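Local atomic coordinates of lipoprotein (Colwellia psychrerythraea, PDB entry 3O0Y), a protein that is of unknown function but, as a putative bacterial lipoprotein of the DUF885 family and peptidase MA clan, may be related to metallopeptidases. Residues E163-I168 with Q240-Q245; G431-T436 with G485-D490; S196-Q201 with E542-M547; L561-L566 with A596-N601. All coordinates share one frame; numbering follows the deposited sequence.

Contact 1 (E163-I168 with Q240-Q245); sequences EALDYI and QSLITQ
Leu-242 pushes its two methyl groups into the opposing helix, where CD1 meets Ala-164 CB at 4.0 Å while CD2 lies 3.9 Å from Ile-168 CD1. That same CD2 also touches CD2 of Leu-165, whose CB points past the partner helix although the end of its side chain turns in to reach it. The helices, 161-172 and 236-268, run nearly parallel here, at 16°, with axes 10.4 Å apart. Alanine suits its place because its single methyl leaves width for the leucine opposite. Ile-168 lies one turn further along and crosses both Leu-242 and Gln-245 at about a right angle. Its CG1 stands anti to the carbonyl carbon (chi1 -72°). Ile-168 CD1 lies 3.8 Å from Gln-245 CB. The glutamine thus offers mainly the carbon part of its chain, and its NE2 makes weak hydrogen bonds back to Ser-241 O and OG in its own helix. Phe-224 of helix 219-228 rests on both Ala-164 and Leu-242, extending the apolar layer. Branched aliphatic groups, the alanine methyl and the carbon chain of the glutamine carry the contact, with no polar bond between these segments, so its hold depends on shape and on exclusion of water.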
loop_
_atom_site.group_PDB
_atom_site.type_symbol
_atom_site.label_atom_id
_atom_site.label_comp_id
_atom_site.label_asym_id
_atom_site.label_seq_id
_atom_site.Cartn_x
_atom_site.Cartn_y
_atom_site.Cartn_z
ATOM N N GLU A 163 -9.028 -21.591 -16.471
ATOM C CA GLU A 163 -8.776 -20.712 -15.309
ATOM C C GLU A 163 -9.092 -21.403 -13.983
ATOM O O GLU A 163 -8.366 -21.251 -13.028
ATOM C CB GLU A 163 -9.545 -19.428 -15.450
ATOM C CG GLU A 163 -8.989 -18.522 -16.576
ATOM C CD GLU A 163 -9.814 -17.273 -16.876
ATOM O OE1 GLU A 163 -10.886 -16.993 -16.270
ATOM O OE2 GLU A 163 -9.337 -16.498 -17.725
ATOM N N ALA A 164 -10.127 -22.238 -13.926
ATOM C CA ALA A 164 -10.375 -22.997 -12.698
ATOM C C ALA A 164 -9.217 -23.913 -12.391
ATOM O O ALA A 164 -8.826 -24.090 -11.244
ATOM C CB ALA A 164 -11.647 -23.833 -12.848
ATOM N N LEU A 165 -8.691 -24.532 -13.415
ATOM C CA LEU A 165 -7.599 -25.471 -13.243
ATOM C C LEU A 165 -6.316 -24.715 -12.830
ATOM O O LEU A 165 -5.537 -25.205 -12.009
ATOM C CB LEU A 165 -7.379 -26.290 -14.500
ATOM C CG LEU A 165 -8.462 -27.370 -14.803
ATOM C CD1 LEU A 165 -8.278 -27.963 -16.202
ATOM C CD2 LEU A 165 -8.473 -28.483 -13.735
ATOM N N ASP A 166 -6.103 -23.516 -13.336
ATOM C CA ASP A 166 -4.971 -22.701 -12.809
ATOM C C ASP A 166 -5.008 -22.416 -11.283
ATOM O O ASP A 166 -3.959 -22.397 -10.570
ATOM C CB ASP A 166 -4.885 -21.361 -13.507
ATOM C CG ASP A 166 -4.506 -21.447 -14.996
ATOM O OD1 ASP A 166 -3.994 -22.474 -15.448
ATOM O OD2 ASP A 166 -4.789 -20.456 -15.732
ATOM N N TYR A 167 -6.224 -22.230 -10.773
ATOM C CA TYR A 167 -6.455 -22.011 -9.331
ATOM C C TYR A 167 -6.104 -23.267 -8.544
ATOM O O TYR A 167 -5.396 -23.203 -7.540
ATOM C CB TYR A 167 -7.929 -21.595 -9.165
ATOM C CG TYR A 167 -8.424 -21.134 -7.840
ATOM C CD1 TYR A 167 -8.263 -19.820 -7.445
ATOM C CD2 TYR A 167 -9.051 -22.020 -6.953
ATOM C CE1 TYR A 167 -8.858 -19.339 -6.232
ATOM C CE2 TYR A 167 -9.657 -21.547 -5.772
ATOM C CZ TYR A 167 -9.498 -20.235 -5.397
ATOM O OH TYR A 167 -10.045 -19.770 -4.225
ATOM N N ILE A 168 -6.507 -24.427 -9.069
ATOM C CA ILE A 168 -6.225 -25.703 -8.434
ATOM C C ILE A 168 -4.738 -25.998 -8.381
ATOM O O ILE A 168 -4.197 -26.454 -7.349
ATOM C CB ILE A 168 -7.055 -26.830 -9.129
ATOM C CG1 ILE A 168 -8.516 -26.649 -8.734
ATOM C CG2 ILE A 168 -6.552 -28.237 -8.737
ATOM C CD1 ILE A 168 -9.493 -27.329 -9.724
ATOM N N GLN A 240 -19.259 -29.152 -10.032
ATOM C CA GLN A 240 -19.129 -29.901 -8.764
ATOM C C GLN A 240 -17.806 -30.604 -8.688
ATOM O O GLN A 240 -17.190 -30.645 -7.622
ATOM C CB GLN A 240 -20.284 -30.934 -8.554
ATOM C CG GLN A 240 -21.703 -30.335 -8.402
ATOM C CD GLN A 240 -22.886 -31.405 -8.406
ATOM O OE1 GLN A 240 -22.732 -32.572 -8.854
ATOM N NE2 GLN A 240 -24.067 -30.982 -7.913
ATOM N N SER A 241 -17.379 -31.220 -9.777
ATOM C CA SER A 241 -16.094 -31.916 -9.774
ATOM C C SER A 241 -14.929 -30.960 -9.493
ATOM O O SER A 241 -13.989 -31.291 -8.761
ATOM C CB SER A 241 -15.821 -32.557 -11.130
ATOM O OG SER A 241 -14.497 -33.111 -11.174
ATOM N N LEU A 242 -14.988 -29.789 -10.095
ATOM C CA LEU A 242 -13.903 -28.796 -9.811
ATOM C C LEU A 242 -13.914 -28.316 -8.328
ATOM O O LEU A 242 -12.864 -28.219 -7.700
ATOM C CB LEU A 242 -14.002 -27.647 -10.796
ATOM C CG LEU A 242 -13.655 -27.956 -12.259
ATOM C CD1 LEU A 242 -14.245 -26.911 -13.221
ATOM C CD2 LEU A 242 -12.187 -28.045 -12.465
ATOM N N ILE A 243 -15.091 -28.098 -7.757
ATOM C CA ILE A 243 -15.211 -27.700 -6.360
ATOM C C ILE A 243 -14.617 -28.781 -5.462
ATOM O O ILE A 243 -13.862 -28.487 -4.526
ATOM C CB ILE A 243 -16.691 -27.405 -6.015
ATOM C CG1 ILE A 243 -17.162 -26.161 -6.748
ATOM C CG2 ILE A 243 -16.904 -27.250 -4.521
ATOM C CD1 ILE A 243 -18.638 -26.045 -6.769
ATOM N N THR A 244 -14.900 -30.049 -5.753
ATOM C CA THR A 244 -14.287 -31.147 -5.017
ATOM C C THR A 244 -12.777 -31.148 -5.080
ATOM O O THR A 244 -12.097 -31.441 -4.071
ATOM C CB THR A 244 -14.846 -32.521 -5.504
ATOM O OG1 THR A 244 -16.263 -32.466 -5.352
ATOM C CG2 THR A 244 -14.222 -33.690 -4.698
ATOM N N GLN A 245 -12.253 -30.850 -6.262
ATOM C CA GLN A 245 -10.813 -30.746 -6.468
ATOM C C GLN A 245 -10.190 -29.601 -5.647
ATOM O O GLN A 245 -9.118 -29.767 -5.039
ATOM C CB GLN A 245 -10.495 -30.568 -7.942
ATOM C CG GLN A 245 -10.671 -31.842 -8.753
ATOM C CD GLN A 245 -10.412 -31.589 -10.215
ATOM O OE1 GLN A 245 -9.284 -31.263 -10.606
ATOM N NE2 GLN A 245 -11.446 -31.768 -11.041
#

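Contact 2 (G431-T436 with G485-D490); sequences GLKTLT and GMYEND
The loop joining helix 467-483 to helix 491-515 begins with a Schellman motif at Gly-485 and ends at the N-cap Asp-490, and within it Met-486 and Asp-490 grip the ammonium group of Lys-433. The positive phi of Gly-485 would jam a CB against the preceding carbonyl oxygen, which explains the glycine. Lysine suits the facing helix, 432-439, because its extended chain can reach into the loop, meeting Asp-490 tip to tip. NZ forms a salt bridge to Asp-490 OD2 at 2.7 Å, approaching on the anti side, 22° out of the carboxylate plane. A second bond runs to Met-486 O at 2.8 Å, nearly in line with the carbonyl (C=O...NZ 164°). On the way the lysine slides past the tyrosine ring, Lys-433 CD lying 3.7 Å from Tyr-487 CE1. The tyrosine hydroxyl shares a water, 2.7 Å from Tyr-487 OH and in the ring plane, with Thr-434 OG1, whose protein partner is Glu-478. Asp-490 OD1 meanwhile caps Gly-493 N and hydrogen-bonds a glycerol, probably from the crystallisation liquor. One carboxylate thus serves both the start of helix 491-515 and the lysine, and the positive charge beside it would probably favour its ionised form.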
loop_
_atom_site.group_PDB
_atom_site.type_symbol
_atom_site.label_atom_id
_atom_site.label_comp_id
_atom_site.label_asym_id
_atom_site.label_seq_id
_atom_site.Cartn_x
_atom_site.Cartn_y
_atom_site.Cartn_z
ATOM N N GLY A 431 -15.689 11.861 8.924
ATOM C CA GLY A 431 -14.435 11.349 8.382
ATOM C C GLY A 431 -14.488 10.733 6.996
ATOM O O GLY A 431 -13.448 10.397 6.400
ATOM N N LEU A 432 -15.695 10.594 6.459
ATOM C CA LEU A 432 -15.859 9.876 5.212
ATOM C C LEU A 432 -15.454 10.632 3.955
ATOM O O LEU A 432 -14.999 9.997 3.007
ATOM C CB LEU A 432 -17.276 9.358 5.128
ATOM C CG LEU A 432 -17.643 8.415 3.995
ATOM C CD1 LEU A 432 -16.785 7.139 4.043
ATOM C CD2 LEU A 432 -19.214 8.013 4.096
ATOM N N LYS A 433 -15.686 11.939 3.889
ATOM C CA LYS A 433 -15.269 12.689 2.710
ATOM C C LYS A 433 -13.764 12.565 2.541
ATOM O O LYS A 433 -13.278 12.161 1.461
ATOM C CB LYS A 433 -15.670 14.176 2.810
ATOM C CG LYS A 433 -17.055 14.493 2.382
ATOM C CD LYS A 433 -17.256 16.058 2.460
ATOM C CE LYS A 433 -18.599 16.506 2.071
ATOM N NZ LYS A 433 -18.839 17.957 2.322
ATOM N N THR A 434 -12.982 12.813 3.614
ATOM C CA THR A 434 -11.537 12.839 3.421
ATOM C C THR A 434 -11.013 11.475 2.995
ATOM O O THR A 434 -10.117 11.358 2.144
ATOM C CB THR A 434 -10.789 13.451 4.611
ATOM O OG1 THR A 434 -9.526 13.958 4.112
ATOM C CG2 THR A 434 -10.639 12.449 5.787
ATOM N N LEU A 435 -11.595 10.419 3.575
ATOM C CA LEU A 435 -11.197 9.036 3.213
ATOM C C LEU A 435 -11.497 8.800 1.745
ATOM O O LEU A 435 -10.702 8.195 1.012
ATOM C CB LEU A 435 -11.891 8.045 4.079
ATOM C CG LEU A 435 -11.570 6.583 3.795
ATOM C CD1 LEU A 435 -10.040 6.374 4.118
ATOM C CD2 LEU A 435 -12.471 5.676 4.634
ATOM N N THR A 436 -12.648 9.298 1.313
ATOM C CA THR A 436 -13.107 9.067 -0.035
ATOM C C THR A 436 -12.253 9.834 -1.075
ATOM O O THR A 436 -11.940 9.311 -2.195
ATOM C CB THR A 436 -14.587 9.394 -0.154
ATOM O OG1 THR A 436 -15.353 8.527 0.708
ATOM C CG2 THR A 436 -15.065 9.367 -1.591
ATOM N N GLY A 485 -13.272 23.525 -2.465
ATOM C CA GLY A 485 -14.559 23.841 -1.820
ATOM C C GLY A 485 -15.405 22.662 -1.484
ATOM O O GLY A 485 -16.569 22.861 -1.183
ATOM N N MET A 486 -14.794 21.466 -1.307
ATOM C CA MET A 486 -15.592 20.310 -0.966
ATOM C C MET A 486 -16.135 20.341 0.490
ATOM O O MET A 486 -16.983 19.514 0.835
ATOM C CB MET A 486 -14.811 19.034 -1.207
ATOM C CG MET A 486 -14.564 18.764 -2.677
ATOM S SD MET A 486 -16.144 18.632 -3.726
ATOM C CE MET A 486 -15.776 20.026 -4.460
ATOM N N TYR A 487 -15.591 21.222 1.353
ATOM C CA TYR A 487 -16.086 21.391 2.696
ATOM C C TYR A 487 -16.861 22.685 2.931
ATOM O O TYR A 487 -17.066 23.093 4.075
ATOM C CB TYR A 487 -14.930 21.208 3.693
ATOM C CG TYR A 487 -14.286 19.838 3.577
ATOM C CD1 TYR A 487 -14.846 18.739 4.220
ATOM C CD2 TYR A 487 -13.157 19.646 2.826
ATOM C CE1 TYR A 487 -14.303 17.527 4.114
ATOM C CE2 TYR A 487 -12.612 18.402 2.678
ATOM C CZ TYR A 487 -13.171 17.341 3.376
ATOM O OH TYR A 487 -12.604 16.088 3.262
ATOM N N GLU A 488 -17.328 23.284 1.861
ATOM C CA GLU A 488 -18.249 24.406 1.989
ATOM C C GLU A 488 -19.426 23.994 2.897
ATOM O O GLU A 488 -20.066 22.965 2.685
ATOM C CB GLU A 488 -18.708 24.844 0.580
ATOM C CG GLU A 488 -19.748 25.962 0.647
ATOM C CD GLU A 488 -20.461 26.275 -0.729
ATOM O OE1 GLU A 488 -21.128 27.339 -0.788
ATOM O OE2 GLU A 488 -20.393 25.467 -1.714
ATOM N N ASN A 489 -19.737 24.814 3.903
ATOM C CA ASN A 489 -20.884 24.537 4.765
ATOM C C ASN A 489 -20.680 23.184 5.477
ATOM O O ASN A 489 -21.645 22.495 5.779
ATOM C CB ASN A 489 -22.209 24.626 4.025
ATOM C CG ASN A 489 -22.404 26.022 3.385
ATOM O OD1 ASN A 489 -21.863 26.996 3.881
ATOM N ND2 ASN A 489 -23.060 26.077 2.225
ATOM N N ASP A 490 -19.423 22.818 5.729
ATOM C CA ASP A 490 -19.130 21.517 6.325
ATOM C C ASP A 490 -17.955 21.530 7.287
ATOM O O ASP A 490 -16.921 20.889 7.052
ATOM C CB ASP A 490 -18.990 20.428 5.260
ATOM C CG ASP A 490 -18.892 18.998 5.828
ATOM O OD1 ASP A 490 -19.182 18.738 7.021
ATOM O OD2 ASP A 490 -18.530 18.093 5.034
HETATM O O HOH W 1 -20.022 20.677 1.455
HETATM O O HOH W 2 -10.140 15.856 2.260
#

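Contact 3 (S196-Q201 with E542-M547); sequences SKVTLQ and EIERYM. With SO4 (sulfate ion), chain D.
A single water is gripped from both helices, lying 2.6 Å from Thr-199 OG1 and donating to Glu-544 O at 2.9 Å. The helices, 197-210 and 536-548, cross steeply at -103°, and Ser-196 is the N-cap of the first. A second water donates to Val-198 O and to Glu-544 OE1, so side chain and backbone of the glutamate are both tied across by solvent. Its other oxygen, OE2, has a salt bridge to Arg-521, yet also lies 3.4 Å from Val-198 CG1, the valine and glutamate side chains crossing at about a right angle. Valine suits the place because this methyl can lie against both the glutamate and Met-547 CE. On another side of helix 536-548, Arg-545 joins Tyr-556, Arg-504 and Arg-507 in binding a sulfate, probably from the crystallisation liquor: at the guanidinium edge NH2 donates to O4 at 2.7 Å, and NH1 adds a weak bond. A leucine here would probably leave that sulfate oxygen without these two donors and Gln-552 OE1 without its N-H partner. Flexible and unbranched, Met-547 fills the corner between the helices: its chain bends at chi3 (53°), and CE rests 3.4 Å from Ser-196 OG.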
loop_
_atom_site.group_PDB
_atom_site.type_symbol
_atom_site.label_atom_id
_atom_site.label_comp_id
_atom_site.label_asym_id
_atom_site.label_seq_id
_atom_site.Cartn_x
_atom_site.Cartn_y
_atom_site.Cartn_z
ATOM N N SER A 196 9.800 -9.078 16.598
ATOM C CA SER A 196 9.401 -8.946 17.961
ATOM C C SER A 196 8.348 -9.988 18.318
ATOM O O SER A 196 7.667 -10.565 17.447
ATOM C CB SER A 196 8.870 -7.587 18.306
ATOM O OG SER A 196 7.559 -7.451 17.739
ATOM N N LYS A 197 8.243 -10.256 19.627
ATOM C CA LYS A 197 7.227 -11.204 20.121
ATOM C C LYS A 197 5.829 -10.827 19.676
ATOM O O LYS A 197 5.088 -11.661 19.191
ATOM C CB LYS A 197 7.272 -11.301 21.651
ATOM C CG LYS A 197 8.525 -12.038 22.180
ATOM C CD LYS A 197 8.549 -12.198 23.727
ATOM C CE LYS A 197 9.913 -12.696 24.271
ATOM N NZ LYS A 197 10.370 -14.053 23.713
ATOM N N VAL A 198 5.503 -9.543 19.770
ATOM C CA VAL A 198 4.210 -9.019 19.359
ATOM C C VAL A 198 3.922 -9.322 17.870
ATOM O O VAL A 198 2.776 -9.701 17.505
ATOM C CB VAL A 198 4.092 -7.533 19.752
ATOM C CG1 VAL A 198 2.937 -6.825 18.972
ATOM C CG2 VAL A 198 3.846 -7.346 21.260
ATOM N N THR A 199 4.911 -9.096 17.020
ATOM C CA THR A 199 4.743 -9.299 15.574
ATOM C C THR A 199 4.570 -10.780 15.290
ATOM O O THR A 199 3.649 -11.166 14.585
ATOM C CB THR A 199 5.933 -8.772 14.771
ATOM O OG1 THR A 199 6.060 -7.368 15.030
ATOM C CG2 THR A 199 5.781 -9.044 13.240
ATOM N N LEU A 200 5.417 -11.613 15.885
ATOM C CA LEU A 200 5.294 -13.036 15.730
ATOM C C LEU A 200 3.970 -13.604 16.275
ATOM O O LEU A 200 3.383 -14.503 15.663
ATOM C CB LEU A 200 6.522 -13.729 16.316
ATOM C CG LEU A 200 6.932 -15.096 15.806
ATOM C CD1 LEU A 200 7.039 -15.194 14.275
ATOM C CD2 LEU A 200 8.265 -15.448 16.451
ATOM N N GLN A 201 3.508 -13.109 17.420
ATOM C CA GLN A 201 2.261 -13.556 18.011
ATOM C C GLN A 201 1.117 -13.179 17.093
ATOM O O GLN A 201 0.151 -13.929 16.966
ATOM C CB GLN A 201 2.037 -12.914 19.379
ATOM C CG GLN A 201 2.993 -13.412 20.462
ATOM C CD GLN A 201 2.926 -12.629 21.767
ATOM O OE1 GLN A 201 2.798 -11.383 21.786
ATOM N NE2 GLN A 201 3.059 -13.363 22.881
ATOM N N GLU A 542 -2.442 0.013 14.181
ATOM C CA GLU A 542 -1.513 0.884 13.524
ATOM C C GLU A 542 -0.101 0.748 14.071
ATOM O O GLU A 542 0.894 0.603 13.315
ATOM C CB GLU A 542 -1.964 2.328 13.649
ATOM C CG GLU A 542 -3.248 2.639 12.960
ATOM C CD GLU A 542 -3.128 2.712 11.483
ATOM O OE1 GLU A 542 -2.090 3.204 10.934
ATOM O OE2 GLU A 542 -4.088 2.240 10.874
ATOM N N ILE A 543 0.037 0.851 15.386
ATOM C CA ILE A 543 1.384 0.755 15.984
ATOM C C ILE A 543 2.033 -0.613 15.631
ATOM O O ILE A 543 3.190 -0.671 15.217
ATOM C CB ILE A 543 1.345 0.963 17.544
ATOM C CG1 ILE A 543 0.895 2.385 17.862
ATOM C CG2 ILE A 543 2.748 0.537 18.205
ATOM C CD1 ILE A 543 1.597 3.528 17.089
ATOM N N GLU A 544 1.269 -1.709 15.663
ATOM C CA GLU A 544 1.833 -3.005 15.267
ATOM C C GLU A 544 2.193 -3.095 13.774
ATOM O O GLU A 544 3.148 -3.724 13.383
ATOM C CB GLU A 544 0.945 -4.174 15.710
ATOM C CG GLU A 544 0.824 -4.178 17.301
ATOM C CD GLU A 544 -0.010 -5.276 17.894
ATOM O OE1 GLU A 544 -0.444 -6.170 17.127
ATOM O OE2 GLU A 544 -0.138 -5.315 19.147
ATOM N N ARG A 545 1.424 -2.426 12.936
ATOM C CA ARG A 545 1.754 -2.267 11.524
ATOM C C ARG A 545 3.125 -1.557 11.408
ATOM O O ARG A 545 3.977 -2.009 10.637
ATOM C CB ARG A 545 0.665 -1.427 10.812
ATOM C CG ARG A 545 1.093 -0.767 9.538
ATOM C CD ARG A 545 -0.057 0.077 8.966
ATOM N NE ARG A 545 0.423 1.038 8.009
ATOM C CZ ARG A 545 -0.386 1.793 7.293
ATOM N NH1 ARG A 545 0.116 2.672 6.469
ATOM N NH2 ARG A 545 -1.700 1.667 7.453
ATOM N N TYR A 546 3.312 -0.464 12.127
ATOM C CA TYR A 546 4.551 0.359 11.982
ATOM C C TYR A 546 5.746 -0.458 12.392
ATOM O O TYR A 546 6.855 -0.374 11.814
ATOM C CB TYR A 546 4.504 1.658 12.770
ATOM C CG TYR A 546 3.286 2.515 12.450
ATOM C CD1 TYR A 546 2.613 2.430 11.260
ATOM C CD2 TYR A 546 2.785 3.348 13.403
ATOM C CE1 TYR A 546 1.473 3.205 11.057
ATOM C CE2 TYR A 546 1.641 4.123 13.188
ATOM C CZ TYR A 546 1.000 4.019 12.054
ATOM O OH TYR A 546 -0.175 4.801 11.927
ATOM N N MET A 547 5.516 -1.297 13.387
ATOM C CA MET A 547 6.575 -2.203 13.903
ATOM C C MET A 547 6.999 -3.221 12.821
ATOM O O MET A 547 8.159 -3.523 12.705
ATOM C CB MET A 547 6.134 -2.943 15.167
ATOM C CG MET A 547 5.994 -2.095 16.449
ATOM S SD MET A 547 5.059 -2.870 17.858
ATOM C CE MET A 547 6.018 -4.446 17.967
HETATM S S SO4 D . -3.394 4.463 5.003
HETATM O O1 SO4 D . -3.235 5.912 5.303
HETATM O O2 SO4 D . -4.752 4.232 4.636
HETATM O O3 SO4 D . -2.590 4.033 3.833
HETATM O O4 SO4 D . -2.874 3.663 6.080
HETATM O O HOH W 3 1.525 -7.746 15.702
HETATM O O HOH W 4 3.771 -6.059 15.011
#

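Contact 4 (L561-L566 with A596-N601); sequences LKILSL and AVLSRN
This is a largely buried contact between two helices of the C-terminal region that lie side by side, 555-574 and 595-608, carried by Leu-566 against Leu-598 and Ser-599. The two leucines cross obliquely, Leu-566 CD1 lying 3.7 Å from Leu-598 CG. The other branch, CD2 of Leu-566, turns to the serine and meets Ser-599 OG at 3.6 Å. CB of Leu-598 already points toward the partner, and CG stands anti to the backbone N (chi1 179°). Leu-598 and Ile-563 cross at about a right angle, with Leu-598 CD2 4.2 Å from Ile-563 CG1. At -15°, with axes 11.0 Å apart, this is one near-parallel helix pair in a mainly alpha-helical chain, and branched aliphatic residues suit it by filling the space between the helices. An alanine in place of Leu-566 would probably open a gap beside Leu-598 CG and remove the CD2 methyl that lies against Ser-599. Serine is tolerated at this apolar face since OG bonds to Met-595 O, one turn back in its own helix. Lys-562 lies at the border, its CB pointing toward helix 595-608. Its chain bends at chi2 (57°), and the methylene CE of Lys-562 comes 3.4 Å from Ser-599 OG.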
loop_
_atom_site.group_PDB
_atom_site.type_symbol
_atom_site.label_atom_id
_atom_site.label_comp_id
_atom_site.label_asym_id
_atom_site.label_seq_id
_atom_site.Cartn_x
_atom_site.Cartn_y
_atom_site.Cartn_z
ATOM N N LEU A 561 4.592 17.116 2.192
ATOM C CA LEU A 561 5.339 18.354 2.466
ATOM C C LEU A 561 6.179 18.755 1.262
ATOM O O LEU A 561 6.286 19.925 0.944
ATOM C CB LEU A 561 6.189 18.140 3.713
ATOM C CG LEU A 561 5.396 18.148 5.009
ATOM C CD1 LEU A 561 6.284 17.602 6.141
ATOM C CD2 LEU A 561 4.894 19.545 5.417
ATOM N N LYS A 562 6.729 17.778 0.566
ATOM C CA LYS A 562 7.597 18.060 -0.584
ATOM C C LYS A 562 6.768 18.547 -1.747
ATOM O O LYS A 562 7.168 19.511 -2.377
ATOM C CB LYS A 562 8.385 16.842 -1.001
ATOM C CG LYS A 562 9.363 17.073 -2.166
ATOM C CD LYS A 562 10.357 18.191 -1.861
ATOM C CE LYS A 562 11.342 18.409 -3.055
ATOM N NZ LYS A 562 12.364 19.454 -2.819
ATOM N N ILE A 563 5.629 17.895 -2.013
ATOM C CA ILE A 563 4.700 18.372 -3.056
ATOM C C ILE A 563 4.284 19.803 -2.795
ATOM O O ILE A 563 4.339 20.636 -3.686
ATOM C CB ILE A 563 3.436 17.426 -3.263
ATOM C CG1 ILE A 563 3.938 16.056 -3.751
ATOM C CG2 ILE A 563 2.424 18.185 -4.219
ATOM C CD1 ILE A 563 2.861 14.909 -3.626
ATOM N N LEU A 564 3.886 20.125 -1.568
ATOM C CA LEU A 564 3.520 21.469 -1.214
ATOM C C LEU A 564 4.690 22.488 -1.311
ATOM O O LEU A 564 4.498 23.659 -1.742
ATOM C CB LEU A 564 2.894 21.461 0.185
ATOM C CG LEU A 564 1.461 20.950 0.294
ATOM C CD1 LEU A 564 1.051 20.924 1.770
ATOM C CD2 LEU A 564 0.539 21.901 -0.517
ATOM N N SER A 565 5.892 22.056 -0.964
ATOM C CA SER A 565 7.071 22.909 -1.080
ATOM C C SER A 565 7.373 23.243 -2.547
ATOM O O SER A 565 7.637 24.410 -2.897
ATOM C CB SER A 565 8.269 22.170 -0.489
ATOM O OG SER A 565 9.409 22.999 -0.630
ATOM N N LEU A 566 7.231 22.236 -3.422
ATOM C CA LEU A 566 7.335 22.463 -4.839
ATOM C C LEU A 566 6.292 23.400 -5.371
ATOM O O LEU A 566 6.595 24.242 -6.228
ATOM C CB LEU A 566 7.414 21.133 -5.611
ATOM C CG LEU A 566 8.697 20.280 -5.399
ATOM C CD1 LEU A 566 8.344 18.894 -5.996
ATOM C CD2 LEU A 566 9.965 20.924 -6.111
ATOM N N ALA A 596 13.460 13.673 -6.277
ATOM C CA ALA A 596 14.479 14.378 -7.051
ATOM C C ALA A 596 14.035 14.521 -8.519
ATOM O O ALA A 596 14.267 15.566 -9.135
ATOM C CB ALA A 596 15.803 13.654 -6.979
ATOM N N VAL A 597 13.326 13.523 -9.043
ATOM C CA VAL A 597 12.875 13.575 -10.414
ATOM C C VAL A 597 11.643 14.495 -10.520
ATOM O O VAL A 597 11.520 15.257 -11.485
ATOM C CB VAL A 597 12.552 12.167 -10.942
ATOM C CG1 VAL A 597 11.893 12.238 -12.308
ATOM C CG2 VAL A 597 13.820 11.326 -11.010
ATOM N N LEU A 598 10.720 14.389 -9.579
ATOM C CA LEU A 598 9.582 15.320 -9.539
ATOM C C LEU A 598 10.134 16.778 -9.518
ATOM O O LEU A 598 9.645 17.619 -10.263
ATOM C CB LEU A 598 8.716 15.045 -8.305
ATOM C CG LEU A 598 7.491 15.985 -8.157
ATOM C CD1 LEU A 598 6.578 15.949 -9.389
ATOM C CD2 LEU A 598 6.715 15.607 -6.868
ATOM N N SER A 599 11.195 17.045 -8.740
ATOM C CA SER A 599 11.705 18.456 -8.657
ATOM C C SER A 599 12.273 18.860 -10.033
ATOM O O SER A 599 12.099 19.996 -10.455
ATOM C CB SER A 599 12.783 18.700 -7.589
ATOM O OG SER A 599 12.303 18.180 -6.331
ATOM N N ARG A 600 13.011 17.944 -10.652
ATOM C CA ARG A 600 13.575 18.211 -11.990
ATOM C C ARG A 600 12.486 18.525 -13.007
ATOM O O ARG A 600 12.646 19.445 -13.834
ATOM C CB ARG A 600 14.408 17.019 -12.498
ATOM C CG ARG A 600 14.813 17.226 -13.941
ATOM C CD ARG A 600 15.592 16.014 -14.475
ATOM N NE ARG A 600 16.670 15.763 -13.550
ATOM C CZ ARG A 600 17.073 14.571 -13.140
ATOM N NH1 ARG A 600 16.500 13.443 -13.572
ATOM N NH2 ARG A 600 18.085 14.513 -12.290
ATOM N N ASN A 601 11.371 17.775 -12.951
ATOM C CA ASN A 601 10.254 18.027 -13.894
ATOM C C ASN A 601 9.545 19.357 -13.637
ATOM O O ASN A 601 9.193 20.103 -14.578
ATOM C CB ASN A 601 9.242 16.859 -13.898
ATOM C CG ASN A 601 9.827 15.618 -14.543
ATOM O OD1 ASN A 601 10.783 15.734 -15.337
ATOM N ND2 ASN A 601 9.215 14.435 -14.302
#

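How the contacts relate
The four contacts are dispersed through one mostly helical chain, and none touches another. Contact 1 is the most remote, its centre 31 Å from that of the chain and 49 Å from contact 4, on the opposite side of the molecule. Contact 3 joins segments with 340 residues between them: it alternates with contact 1 along the sequence and encloses contact 2 in its long loop. Helix 236-268 belongs to contact 1 and also packs on Leu-200 of contact 3. Helix 536-548 of contact 3 is followed directly by helix 555-574 of contact 4. Contacts 2 and 4, centres 26 Å apart, both border helix 467-483. Contact 3 thus ties an early helix to a late one.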